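Local coordinates for probable branched-chain amino acid ABC transporter, amino acid binding protein (Thermus thermophilus, PDB 3LKB) that binds valine and is probably the amino-acid-binding component of a branched-chain amino acid ABC transporter, at residues A[125-135]-A[372-380]; A[334-342]-A[351-359]. The protein carries 2 engineered substitutions. One frame throughout, in Å; residues are numbered along the deposited sequence.

Contact 1 (A[125-135]-A[372-380]); sequences SYSEQVVALLE and PFTSALFRK. With VAL (valine), chain C.
The N-terminal turn of helix 376-383 packs across helix 126-140, with short-segment axes 8.9 Å apart at closest approach and N-to-C directions 120° apart; Glu128 lies opposite Phe378 and Ala132 opposite Ser375. Glu128 carries the polar part. Its CG stands anti to the backbone N (chi1 -171°), and the extended chain brings OE2 to the start of the other helix. There OE2 takes two donors. Ser375 N donates to Glu128 OE2 at 2.7 Å, on the anti lone pair, in a nearly straight bond. Arg379 NH1 forms a salt bridge to Glu128 OE2 at 2.8 Å, coming from above the carboxylate plane while the oxygen lies in the guanidinium plane. This double grip should hold the carboxylate in place and probably favours its charged form. The stem of Glu128 also lies over the ring of Phe378, its CB 4.0 Å from the ring centroid in a CH-pi contact. Ser127 CB and Ser125 OG meet the same ring obliquely. Ser375 is the N-cap of its helix: OG accepts from Phe378 N at 3.0 Å and donates to Glu135 OE1 at 2.9 Å. Ser125 caps the other helix, accepting from Glu128 N. Val131 CG1 touches Ser375 OG and lies 3.8 Å from Leu377 CG. Further along, Ala132 CB touches Phe373 CZ. Helix 160-170 adds Ala166 against Val131 and Leu170 against Leu377. In this periplasmic binding protein fold the N-capped start of helix 376-383 packs across the first turns of helix 126-140, itself capped by Ser125, and Tyr126 beside it belongs to the valine pocket.

Contact 2 (A[334-342]-A[351-359]); sequences AVSTKQGVE and TGAEGLRIL. With NA (sodium ion), chain E.
This is the packing of a loop, in the periplasmic binding protein fold, against the chain that leads past a sodium site into strand 357-362, reaching the strand's first residue, Arg357. Apolar and carbonyl contacts and one bridging water join the two sides. Val335 does most of the touching. Val335 CG1 lies over one face of the Arg357 guanidinium, 3.5 Å from Arg357 NE, while Val335 CG2 meets Gly355 O at 3.6 Å. Arg357 folds back at chi3 (-80°), which turns the flat group toward Val335; Leu359 CD2 lies over the opposite face, toward its rim. The charge of Arg357 is paired with Glu260 through NH2. Ala334 and Ala353 meet methyl to methyl, CB to CB at 3.6 Å. Ala334 N in turn bonds to Glu342 OE2, tying the two ends of segment 334-342 together. That carboxylate is also held by Gly332 and Phe333 backbone nitrogens. Glu354 bends at chi2 (-66°) and reaches back to the loop. Water 1 accepts from Val341 N and donates to Glu354 OE2. The side chain of Thr337 crosses that of Glu354 at about a right angle. Thr351 O and Gly352 O bind the sodium ion, with water 2, and Asp344 completes the site. Glu354 OE1 stands 3.6 Å from the ion, too far to be a ligand, but its negative charge may still favour the cation. Just after the corner at Gly352, Ala353 CA makes a CA-H...O contact of 3.3 Å with Glu342 O.

Contacts 1 and 2 are neighbours, with centres about 12 Å apart, and segments 334-342 and 351-359 fall in the chain between the two halves of contact 1. They are joined by a probable backbone hydrogen bond from Phe373 N to Leu356 O, 2.9 Å. Thr374 CG2 also packs on Glu354 O, and Leu133 CD2 meets Ile358 CD1 at 3.7 Å. Leu356 reaches helix 126-140 as well, touching Glu128, Gln129 and Ala132. Each contact borders a bound group: contact 1 reaches the valine pocket through Tyr126, and contact 2 supplies two backbone ligands of the sodium ion. The Arg379 side chain of contact 1 is about 8 Å from that ion.

Contact 1 (A[125-135]-A[372-380])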
ATOM      1  N   SER A 125     -24.961   1.294   6.382  1.00 12.69           N
ATOM      2  CA  SER A 125     -24.484   2.283   5.430  1.00 11.64           C
ATOM      3  C   SER A 125     -23.712   3.363   6.195  1.00 11.22           C
ATOM      4  O   SER A 125     -23.834   3.442   7.431  1.00 10.38           O
ATOM      5  CB  SER A 125     -25.672   2.882   4.685  1.00 11.84           C
ATOM      6  OG  SER A 125     -26.497   3.656   5.551  1.00 11.92           O
ATOM      7  N   TYR A 126     -22.947   4.178   5.464  1.00  9.77           N
ATOM      8  CA  TYR A 126     -22.272   5.344   6.036  1.00 10.38           C
ATOM      9  C   TYR A 126     -23.278   6.260   6.713  1.00  9.79           C
ATOM     10  O   TYR A 126     -23.024   6.753   7.813  1.00  9.59           O
ATOM     11  CB  TYR A 126     -21.511   6.175   4.964  1.00 10.23           C
ATOM     12  CG  TYR A 126     -20.453   5.402   4.198  1.00 11.14           C
ATOM     13  CD1 TYR A 126     -19.547   4.618   4.879  1.00 11.98           C
ATOM     14  CD2 TYR A 126     -20.363   5.454   2.779  1.00 10.86           C
ATOM     15  CE1 TYR A 126     -18.597   3.935   4.238  1.00 11.53           C
ATOM     16  CE2 TYR A 126     -19.399   4.741   2.119  1.00  5.49           C
ATOM     17  CZ  TYR A 126     -18.525   3.982   2.881  1.00  8.64           C
ATOM     18  OH  TYR A 126     -17.536   3.230   2.371  1.00  7.68           O
ATOM     19  N   SER A 127     -24.394   6.498   6.038  1.00  8.52           N
ATOM     20  CA  SER A 127     -25.496   7.299   6.597  1.00  9.56           C
ATOM     21  C   SER A 127     -26.063   6.831   7.947  1.00  9.89           C
ATOM     22  O   SER A 127     -26.160   7.633   8.886  1.00 10.83           O
ATOM     23  CB  SER A 127     -26.637   7.405   5.579  1.00  9.25           C
ATOM     24  OG  SER A 127     -26.171   8.137   4.477  1.00  9.60           O
ATOM     25  N   GLU A 128     -26.422   5.554   8.055  1.00  8.93           N
ATOM     26  CA  GLU A 128     -26.919   5.037   9.334  1.00  9.45           C
ATOM     27  C   GLU A 128     -25.870   5.233  10.435  1.00  8.72           C
ATOM     28  O   GLU A 128     -26.195   5.661  11.536  1.00  9.73           O
ATOM     29  CB  GLU A 128     -27.311   3.549   9.222  1.00  8.97           C
ATOM     30  CG  GLU A 128     -28.029   3.001  10.443  1.00 14.30           C
ATOM     31  CD  GLU A 128     -28.980   1.842  10.170  1.00 21.10           C
ATOM     32  OE1 GLU A 128     -28.952   1.187   9.081  1.00 25.51           O
ATOM     33  OE2 GLU A 128     -29.795   1.586  11.065  1.00 22.75           O
ATOM     34  N   GLN A 129     -24.629   4.881  10.121  1.00  8.18           N
ATOM     35  CA  GLN A 129     -23.466   5.044  10.997  1.00  7.20           C
ATOM     36  C   GLN A 129     -23.379   6.473  11.481  1.00  6.55           C
ATOM     37  O   GLN A 129     -23.336   6.716  12.675  1.00  6.77           O
ATOM     38  CB  GLN A 129     -22.152   4.620  10.235  1.00  6.86           C
ATOM     39  CG  GLN A 129     -22.098   3.117   9.998  1.00  5.98           C
ATOM     40  CD  GLN A 129     -21.056   2.696   9.000  1.00 10.63           C
ATOM     41  OE1 GLN A 129     -20.097   3.411   8.702  1.00 10.46           O
ATOM     42  NE2 GLN A 129     -21.259   1.539   8.447  1.00 14.70           N
ATOM     43  N   VAL A 130     -23.358   7.422  10.572  1.00  5.76           N
ATOM     44  CA  VAL A 130     -23.235   8.801  10.914  1.00  6.29           C
ATOM     45  C   VAL A 130     -24.424   9.335  11.735  1.00  7.17           C
ATOM     46  O   VAL A 130     -24.213   9.980  12.707  1.00  6.91           O
ATOM     47  CB  VAL A 130     -22.907   9.714   9.697  1.00  6.12           C
ATOM     48  CG1 VAL A 130     -23.181  11.078   9.981  1.00  6.84           C
ATOM     49  CG2 VAL A 130     -21.563   9.587   9.289  1.00  4.24           C
ATOM     50  N   VAL A 131     -25.640   9.004  11.342  1.00  7.09           N
ATOM     51  CA  VAL A 131     -26.829   9.283  12.100  1.00  7.26           C
ATOM     52  C   VAL A 131     -26.824   8.595  13.481  1.00  8.31           C
ATOM     53  O   VAL A 131     -27.255   9.146  14.428  1.00  8.39           O
ATOM     54  CB  VAL A 131     -28.120   8.939  11.290  1.00 20.00           C
ATOM     55  CG1 VAL A 131     -29.318   9.092  12.062  1.00 20.00           C
ATOM     56  CG2 VAL A 131     -28.192   9.683  10.064  1.00 20.00           C
ATOM     57  N   ALA A 132     -26.304   7.393  13.564  1.00  8.19           N
ATOM     58  CA  ALA A 132     -26.212   6.742  14.834  1.00  8.18           C
ATOM     59  C   ALA A 132     -25.294   7.505  15.780  1.00  8.26           C
ATOM     60  O   ALA A 132     -25.628   7.701  16.906  1.00  7.75           O
ATOM     61  CB  ALA A 132     -25.817   5.291  14.700  1.00  8.16           C
ATOM     62  N   LEU A 133     -24.154   7.903  15.285  1.00  6.79           N
ATOM     63  CA  LEU A 133     -23.252   8.795  16.008  1.00  8.28           C
ATOM     64  C   LEU A 133     -23.891  10.154  16.440  1.00  9.34           C
ATOM     65  O   LEU A 133     -23.649  10.641  17.557  1.00 10.35           O
ATOM     66  CB  LEU A 133     -22.013   9.098  15.134  1.00  6.88           C
ATOM     67  CG  LEU A 133     -21.086   7.907  14.907  1.00  7.53           C
ATOM     68  CD1 LEU A 133     -20.128   8.215  13.827  1.00  8.02           C
ATOM     69  CD2 LEU A 133     -20.373   7.439  16.216  1.00  2.00           C
ATOM     70  N   LEU A 134     -24.642  10.780  15.552  1.00  9.63           N
ATOM     71  CA  LEU A 134     -25.307  12.027  15.905  1.00 11.42           C
ATOM     72  C   LEU A 134     -26.300  11.795  17.001  1.00 12.58           C
ATOM     73  O   LEU A 134     -26.445  12.669  17.864  1.00 13.39           O
ATOM     74  CB  LEU A 134     -26.010  12.686  14.729  1.00 10.43           C
ATOM     75  CG  LEU A 134     -25.100  13.200  13.603  1.00 11.55           C
ATOM     76  CD1 LEU A 134     -25.914  13.658  12.396  1.00 11.53           C
ATOM     77  CD2 LEU A 134     -24.191  14.309  14.068  1.00 12.25           C
ATOM     78  N   GLU A 135     -26.968  10.635  16.990  1.00 13.34           N
ATOM     79  CA  GLU A 135     -27.937  10.352  18.021  1.00 14.93           C
ATOM     80  C   GLU A 135     -27.170  10.300  19.324  1.00 14.32           C
ATOM     81  O   GLU A 135     -27.528  10.939  20.309  1.00 15.15           O
ATOM     82  CB  GLU A 135     -28.620   9.019  17.789  1.00 16.10           C
ATOM     83  CG  GLU A 135     -29.824   9.094  16.864  1.00 22.22           C
ATOM     84  CD  GLU A 135     -30.693   7.808  16.911  1.00 30.44           C
ATOM     85  OE1 GLU A 135     -30.531   6.987  15.950  1.00 32.03           O
ATOM     86  OE2 GLU A 135     -31.498   7.637  17.898  1.00 28.77           O
ATOM     87  N   PRO A 372     -25.874  -4.163  19.852  1.00 14.00           N
ATOM     88  CA  PRO A 372     -26.186  -3.921  18.433  1.00 12.94           C
ATOM     89  C   PRO A 372     -27.530  -3.221  18.316  1.00 13.06           C
ATOM     90  O   PRO A 372     -28.433  -3.592  19.059  1.00 14.62           O
ATOM     91  CB  PRO A 372     -26.275  -5.321  17.868  1.00 13.11           C
ATOM     92  CG  PRO A 372     -25.271  -6.127  18.750  1.00 12.92           C
ATOM     93  CD  PRO A 372     -25.502  -5.569  20.105  1.00 13.01           C
ATOM     94  N   PHE A 373     -27.654  -2.217  17.442  1.00 11.14           N
ATOM     95  CA  PHE A 373     -28.907  -1.535  17.210  1.00 10.98           C
ATOM     96  C   PHE A 373     -29.037  -1.014  15.752  1.00 10.57           C
ATOM     97  O   PHE A 373     -28.032  -0.884  15.045  1.00  9.59           O
ATOM     98  CB  PHE A 373     -29.125  -0.414  18.263  1.00 11.38           C
ATOM     99  CG  PHE A 373     -28.212   0.809  18.095  1.00 10.71           C
ATOM    100  CD1 PHE A 373     -28.704   1.970  17.496  1.00  8.73           C
ATOM    101  CD2 PHE A 373     -26.872   0.799  18.563  1.00  9.38           C
ATOM    102  CE1 PHE A 373     -27.884   3.114  17.318  1.00  8.50           C
ATOM    103  CE2 PHE A 373     -26.008   1.920  18.381  1.00  7.18           C
ATOM    104  CZ  PHE A 373     -26.524   3.084  17.749  1.00  9.08           C
ATOM    105  N   THR A 374     -30.273  -0.774  15.315  1.00 10.51           N
ATOM    106  CA  THR A 374     -30.565  -0.117  14.034  1.00 11.76           C
ATOM    107  C   THR A 374     -31.081   1.267  14.323  1.00 11.88           C
ATOM    108  O   THR A 374     -31.680   1.497  15.389  1.00 13.45           O
ATOM    109  CB  THR A 374     -31.614  -0.865  13.177  1.00 12.73           C
ATOM    110  OG1 THR A 374     -32.876  -0.888  13.857  1.00 12.91           O
ATOM    111  CG2 THR A 374     -31.156  -2.308  12.853  1.00 10.58           C
ATOM    112  N   SER A 375     -30.830   2.216  13.434  1.00 11.89           N
ATOM    113  CA  SER A 375     -31.293   3.598  13.661  1.00 12.49           C
ATOM    114  C   SER A 375     -32.631   3.898  12.970  1.00 13.51           C
ATOM    115  O   SER A 375     -32.681   4.070  11.761  1.00 14.77           O
ATOM    116  CB  SER A 375     -30.250   4.635  13.231  1.00 12.21           C
ATOM    117  OG  SER A 375     -30.824   5.938  13.283  1.00 10.76           O
ATOM    118  N   ALA A 376     -33.720   3.971  13.726  1.00 13.85           N
ATOM    119  CA  ALA A 376     -34.983   4.393  13.131  1.00 13.88           C
ATOM    120  C   ALA A 376     -34.891   5.846  12.621  1.00 14.32           C
ATOM    121  O   ALA A 376     -35.458   6.170  11.550  1.00 15.15           O
ATOM    122  CB  ALA A 376     -36.110   4.234  14.130  1.00 13.39           C
ATOM    123  N   LEU A 377     -34.184   6.721  13.349  1.00 13.72           N
ATOM    124  CA  LEU A 377     -33.922   8.079  12.827  1.00 13.73           C
ATOM    125  C   LEU A 377     -33.354   8.097  11.370  1.00 13.82           C
ATOM    126  O   LEU A 377     -33.838   8.835  10.490  1.00 14.70           O
ATOM    127  CB  LEU A 377     -32.999   8.856  13.748  1.00 12.86           C
ATOM    128  CG  LEU A 377     -32.722  10.315  13.325  1.00 13.78           C
ATOM    129  CD1 LEU A 377     -34.023  11.065  13.021  1.00 13.89           C
ATOM    130  CD2 LEU A 377     -31.949  11.088  14.399  1.00 12.89           C
ATOM    131  N   PHE A 378     -32.324   7.303  11.126  1.00 13.51           N
ATOM    132  CA  PHE A 378     -31.821   7.114   9.774  1.00 13.35           C
ATOM    133  C   PHE A 378     -32.934   6.788   8.787  1.00 13.78           C
ATOM    134  O   PHE A 378     -32.969   7.332   7.669  1.00 13.72           O
ATOM    135  CB  PHE A 378     -30.753   6.016   9.710  1.00 12.71           C
ATOM    136  CG  PHE A 378     -30.546   5.469   8.320  1.00 11.53           C
ATOM    137  CD1 PHE A 378     -30.018   6.261   7.323  1.00  9.60           C
ATOM    138  CD2 PHE A 378     -30.908   4.177   8.010  1.00  9.47           C
ATOM    139  CE1 PHE A 378     -29.843   5.772   6.018  1.00  8.07           C
ATOM    140  CE2 PHE A 378     -30.720   3.694   6.730  1.00 14.78           C
ATOM    141  CZ  PHE A 378     -30.202   4.499   5.723  1.00  8.13           C
ATOM    142  N   ARG A 379     -33.832   5.885   9.163  1.00 13.94           N
ATOM    143  CA  ARG A 379     -34.877   5.537   8.213  1.00 14.65           C
ATOM    144  C   ARG A 379     -35.867   6.699   8.010  1.00 15.07           C
ATOM    145  O   ARG A 379     -36.247   6.961   6.869  1.00 14.33           O
ATOM    146  CB  ARG A 379     -35.563   4.223   8.557  1.00 14.71           C
ATOM    147  CG  ARG A 379     -34.684   3.032   8.462  1.00 14.19           C
ATOM    148  CD  ARG A 379     -35.186   1.925   9.344  1.00 18.70           C
ATOM    149  NE  ARG A 379     -34.437   0.666   9.189  1.00 24.03           N
ATOM    150  CZ  ARG A 379     -33.150   0.463   9.523  1.00 23.06           C
ATOM    151  NH1 ARG A 379     -32.407   1.423  10.050  1.00 22.36           N
ATOM    152  NH2 ARG A 379     -32.607  -0.733   9.359  1.00 24.39           N
ATOM    153  N   LYS A 380     -36.236   7.432   9.071  1.00 15.81           N
ATOM    154  CA  LYS A 380     -37.081   8.609   8.818  1.00 17.30           C
ATOM    155  C   LYS A 380     -36.441   9.645   7.886  1.00 16.68           C
ATOM    156  O   LYS A 380     -37.051  10.025   6.911  1.00 15.91           O
ATOM    157  CB  LYS A 380     -37.705   9.267  10.066  1.00 17.80           C
ATOM    158  CG  LYS A 380     -36.770   9.614  11.182  1.00 23.99           C
ATOM    159  CD  LYS A 380     -36.808   8.580  12.416  1.00 29.92           C
ATOM    160  CE  LYS A 380     -37.865   8.901  13.546  1.00 29.98           C
ATOM    161  NZ  LYS A 380     -37.429   8.581  14.939  1.00 25.09           N
TER
HETATM  162  N   VAL C 393     -13.176   3.851   0.939  1.00 17.73           N
HETATM  163  CA  VAL C 393     -14.571   3.344   0.642  1.00 16.42           C
HETATM  164  C   VAL C 393     -14.613   2.040  -0.077  1.00 18.37           C
HETATM  165  O   VAL C 393     -14.704   1.071   0.644  1.00 21.88           O
HETATM  166  CB  VAL C 393     -15.393   4.286  -0.207  1.00 15.87           C
HETATM  167  CG1 VAL C 393     -14.870   4.417  -1.554  1.00 11.82           C
HETATM  168  CG2 VAL C 393     -16.694   3.777  -0.276  1.00 12.79           C

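Contact 2 (A[334-342]-A[351-359])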
ATOM      1  N   ALA A 334     -19.940 -10.063  11.631  1.00  9.78           N
ATOM      2  CA  ALA A 334     -20.629  -8.850  12.000  1.00  9.88           C
ATOM      3  C   ALA A 334     -21.621  -9.178  13.071  1.00 10.13           C
ATOM      4  O   ALA A 334     -22.040 -10.334  13.183  1.00 11.63           O
ATOM      5  CB  ALA A 334     -21.362  -8.240  10.770  1.00  9.05           C
ATOM      6  N   VAL A 335     -22.025  -8.156  13.814  1.00  9.63           N
ATOM      7  CA  VAL A 335     -22.955  -8.281  14.912  1.00 10.15           C
ATOM      8  C   VAL A 335     -24.382  -8.559  14.405  1.00 11.37           C
ATOM      9  O   VAL A 335     -24.654  -8.411  13.228  1.00 12.12           O
ATOM     10  CB  VAL A 335     -22.941  -6.991  15.770  1.00  9.77           C
ATOM     11  CG1 VAL A 335     -21.594  -6.749  16.326  1.00  9.04           C
ATOM     12  CG2 VAL A 335     -23.403  -5.766  14.968  1.00  9.31           C
ATOM     13  N   SER A 336     -25.271  -9.005  15.277  1.00 12.60           N
ATOM     14  CA  SER A 336     -26.681  -9.135  14.935  1.00 15.62           C
ATOM     15  C   SER A 336     -27.558  -8.523  16.046  1.00 17.24           C
ATOM     16  O   SER A 336     -27.142  -8.467  17.228  1.00 17.61           O
ATOM     17  CB  SER A 336     -27.029 -10.598  14.643  1.00 16.11           C
ATOM     18  OG  SER A 336     -26.591 -11.433  15.685  1.00 16.69           O
ATOM     19  N   THR A 337     -28.718  -7.972  15.705  1.00 19.12           N
ATOM     20  CA  THR A 337     -29.600  -7.487  16.795  1.00 21.94           C
ATOM     21  C   THR A 337     -30.138  -8.678  17.617  1.00 23.62           C
ATOM     22  O   THR A 337     -30.040  -9.827  17.178  1.00 23.38           O
ATOM     23  CB  THR A 337     -30.706  -6.621  16.282  1.00 21.80           C
ATOM     24  OG1 THR A 337     -31.479  -7.380  15.345  1.00 23.25           O
ATOM     25  CG2 THR A 337     -30.103  -5.390  15.565  1.00 22.34           C
ATOM     26  N   LYS A 338     -30.652  -8.443  18.824  1.00 26.89           N
ATOM     27  CA  LYS A 338     -31.127  -9.595  19.593  1.00 30.12           C
ATOM     28  C   LYS A 338     -32.385 -10.095  18.950  1.00 31.07           C
ATOM     29  O   LYS A 338     -32.726 -11.257  19.030  1.00 31.67           O
ATOM     30  CB  LYS A 338     -31.285  -9.321  21.085  1.00 31.24           C
ATOM     31  CG  LYS A 338     -32.030  -8.064  21.493  1.00 33.69           C
ATOM     32  CD  LYS A 338     -32.289  -8.170  22.992  1.00 39.89           C
ATOM     33  CE  LYS A 338     -32.855  -9.601  23.302  1.00 42.90           C
ATOM     34  NZ  LYS A 338     -33.003  -9.938  24.753  1.00 43.42           N
ATOM     35  N   GLN A 339     -33.019  -9.177  18.251  1.00 32.70           N
ATOM     36  CA  GLN A 339     -34.062  -9.442  17.265  1.00 34.77           C
ATOM     37  C   GLN A 339     -33.628 -10.295  16.027  1.00 33.96           C
ATOM     38  O   GLN A 339     -34.318 -11.254  15.622  1.00 33.90           O
ATOM     39  CB  GLN A 339     -34.549  -8.069  16.756  1.00 35.91           C
ATOM     40  CG  GLN A 339     -34.977  -7.099  17.880  1.00 40.93           C
ATOM     41  CD  GLN A 339     -36.277  -7.570  18.578  1.00 46.02           C
ATOM     42  OE1 GLN A 339     -37.141  -8.182  17.936  1.00 46.28           O
ATOM     43  NE2 GLN A 339     -36.397  -7.308  19.897  1.00 46.49           N
ATOM     44  N   GLY A 340     -32.500  -9.906  15.421  1.00 32.58           N
ATOM     45  CA  GLY A 340     -32.217 -10.245  14.032  1.00 29.80           C
ATOM     46  C   GLY A 340     -31.236 -11.368  13.897  1.00 28.22           C
ATOM     47  O   GLY A 340     -30.857 -12.006  14.891  1.00 28.33           O
ATOM     48  N   VAL A 341     -30.852 -11.616  12.647  1.00 26.16           N
ATOM     49  CA  VAL A 341     -29.765 -12.528  12.311  1.00 23.73           C
ATOM     50  C   VAL A 341     -28.642 -11.733  11.667  1.00 22.28           C
ATOM     51  O   VAL A 341     -28.797 -10.529  11.439  1.00 22.17           O
ATOM     52  CB  VAL A 341     -30.247 -13.703  11.404  1.00 24.30           C
ATOM     53  CG1 VAL A 341     -30.879 -14.811  12.266  1.00 23.44           C
ATOM     54  CG2 VAL A 341     -31.250 -13.221  10.380  1.00 23.28           C
ATOM     55  N   GLU A 342     -27.520 -12.399  11.382  1.00 20.47           N
ATOM     56  CA  GLU A 342     -26.325 -11.725  10.907  1.00 17.73           C
ATOM     57  C   GLU A 342     -26.469 -11.313   9.439  1.00 15.82           C
ATOM     58  O   GLU A 342     -26.797 -10.171   9.151  1.00 15.56           O
ATOM     59  CB  GLU A 342     -25.083 -12.580  11.117  1.00 18.03           C
ATOM     60  CG  GLU A 342     -23.756 -11.823  10.945  1.00 19.13           C
ATOM     61  CD  GLU A 342     -22.536 -12.765  10.978  1.00 25.09           C
ATOM     62  OE1 GLU A 342     -22.676 -13.913  11.503  1.00 24.46           O
ATOM     63  OE2 GLU A 342     -21.437 -12.364  10.486  1.00 25.45           O
ATOM     64  N   THR A 351     -29.446  -4.971   2.632  1.00 12.29           N
ATOM     65  CA  THR A 351     -28.405  -4.720   3.616  1.00 11.97           C
ATOM     66  C   THR A 351     -28.217  -5.954   4.439  1.00 10.57           C
ATOM     67  O   THR A 351     -29.172  -6.405   5.019  1.00 10.98           O
ATOM     68  CB  THR A 351     -28.772  -3.551   4.570  1.00 11.05           C
ATOM     69  OG1 THR A 351     -28.821  -2.351   3.796  1.00 14.82           O
ATOM     70  CG2 THR A 351     -27.698  -3.384   5.607  1.00 12.51           C
ATOM     71  N   GLY A 352     -27.003  -6.495   4.525  1.00  9.47           N
ATOM     72  CA  GLY A 352     -26.812  -7.782   5.206  1.00 10.27           C
ATOM     73  C   GLY A 352     -26.938  -7.720   6.734  1.00 10.63           C
ATOM     74  O   GLY A 352     -27.970  -8.062   7.286  1.00 11.05           O
ATOM     75  N   ALA A 353     -25.896  -7.250   7.391  1.00 10.28           N
ATOM     76  CA  ALA A 353     -25.923  -6.984   8.803  1.00 11.52           C
ATOM     77  C   ALA A 353     -26.488  -5.589   9.068  1.00 12.53           C
ATOM     78  O   ALA A 353     -25.776  -4.591   8.994  1.00 13.40           O
ATOM     79  CB  ALA A 353     -24.504  -7.068   9.341  1.00 11.45           C
ATOM     80  N   GLU A 354     -27.762  -5.523   9.408  1.00 13.33           N
ATOM     81  CA  GLU A 354     -28.423  -4.249   9.615  1.00 13.39           C
ATOM     82  C   GLU A 354     -28.102  -3.585  10.985  1.00 12.63           C
ATOM     83  O   GLU A 354     -28.415  -2.408  11.199  1.00 13.09           O
ATOM     84  CB  GLU A 354     -29.945  -4.398   9.357  1.00 13.45           C
ATOM     85  CG  GLU A 354     -30.778  -5.097  10.447  1.00 15.92           C
ATOM     86  CD  GLU A 354     -30.473  -6.606  10.678  1.00 20.79           C
ATOM     87  OE1 GLU A 354     -29.796  -7.269   9.828  1.00 17.00           O
ATOM     88  OE2 GLU A 354     -30.955  -7.116  11.730  1.00 22.71           O
ATOM     89  N   GLY A 355     -27.509  -4.330  11.909  1.00 11.89           N
ATOM     90  CA  GLY A 355     -27.088  -3.749  13.184  1.00 10.44           C
ATOM     91  C   GLY A 355     -25.663  -3.208  13.182  1.00 11.09           C
ATOM     92  O   GLY A 355     -24.792  -3.618  12.372  1.00 10.31           O
ATOM     93  N   LEU A 356     -25.430  -2.260  14.088  1.00 10.74           N
ATOM     94  CA  LEU A 356     -24.119  -1.671  14.291  1.00 10.45           C
ATOM     95  C   LEU A 356     -24.019  -1.373  15.778  1.00  9.79           C
ATOM     96  O   LEU A 356     -25.026  -1.491  16.493  1.00  9.52           O
ATOM     97  CB  LEU A 356     -23.905  -0.410  13.422  1.00 10.91           C
ATOM     98  CG  LEU A 356     -24.969   0.696  13.443  1.00 13.20           C
ATOM     99  CD1 LEU A 356     -25.061   1.338  14.771  1.00 13.95           C
ATOM    100  CD2 LEU A 356     -24.636   1.741  12.420  1.00 14.83           C
ATOM    101  N   ARG A 357     -22.815  -1.048  16.241  1.00  7.74           N
ATOM    102  CA  ARG A 357     -22.630  -0.546  17.589  1.00  6.71           C
ATOM    103  C   ARG A 357     -21.737   0.688  17.532  1.00  6.99           C
ATOM    104  O   ARG A 357     -21.112   0.978  16.500  1.00  6.34           O
ATOM    105  CB  ARG A 357     -21.924  -1.599  18.489  1.00  8.34           C
ATOM    106  CG  ARG A 357     -22.502  -3.021  18.505  1.00  4.31           C
ATOM    107  CD  ARG A 357     -21.642  -3.918  19.346  1.00  5.20           C
ATOM    108  NE  ARG A 357     -20.448  -4.375  18.633  1.00  6.24           N
ATOM    109  CZ  ARG A 357     -19.532  -5.211  19.134  1.00  5.48           C
ATOM    110  NH1 ARG A 357     -19.682  -5.686  20.379  1.00  5.49           N
ATOM    111  NH2 ARG A 357     -18.461  -5.557  18.396  1.00  2.00           N
ATOM    112  N   ILE A 358     -21.718   1.438  18.627  1.00  6.65           N
ATOM    113  CA  ILE A 358     -20.702   2.438  18.838  1.00  7.12           C
ATOM    114  C   ILE A 358     -19.654   1.849  19.788  1.00  8.21           C
ATOM    115  O   ILE A 358     -19.983   1.265  20.836  1.00  7.75           O
ATOM    116  CB  ILE A 358     -21.303   3.729  19.446  1.00  8.30           C
ATOM    117  CG1 ILE A 358     -22.545   4.222  18.666  1.00  8.76           C
ATOM    118  CG2 ILE A 358     -20.264   4.829  19.703  1.00  4.75           C
ATOM    119  CD1 ILE A 358     -22.342   4.465  17.287  1.00 14.84           C
ATOM    120  N   LEU A 359     -18.386   1.978  19.410  1.00  9.35           N
ATOM    121  CA  LEU A 359     -17.293   1.526  20.274  1.00 10.65           C
ATOM    122  C   LEU A 359     -16.449   2.739  20.663  1.00 10.88           C
ATOM    123  O   LEU A 359     -16.408   3.722  19.917  1.00 11.16           O
ATOM    124  CB  LEU A 359     -16.443   0.440  19.599  1.00 10.30           C
ATOM    125  CG  LEU A 359     -17.306  -0.742  19.063  1.00 13.67           C
ATOM    126  CD1 LEU A 359     -17.773  -0.645  17.630  1.00 13.28           C
ATOM    127  CD2 LEU A 359     -16.686  -2.089  19.254  1.00 12.03           C
TER
HETATM  128 NA    NA E 394     -30.234  -7.884   6.321  1.00  8.79          NA
HETATM  129  O   HOH W   1     -32.144  -9.482  10.924  1.00 15.12           O
HETATM  130  O   HOH W   2     -32.164  -6.981   7.191  1.00 15.38           O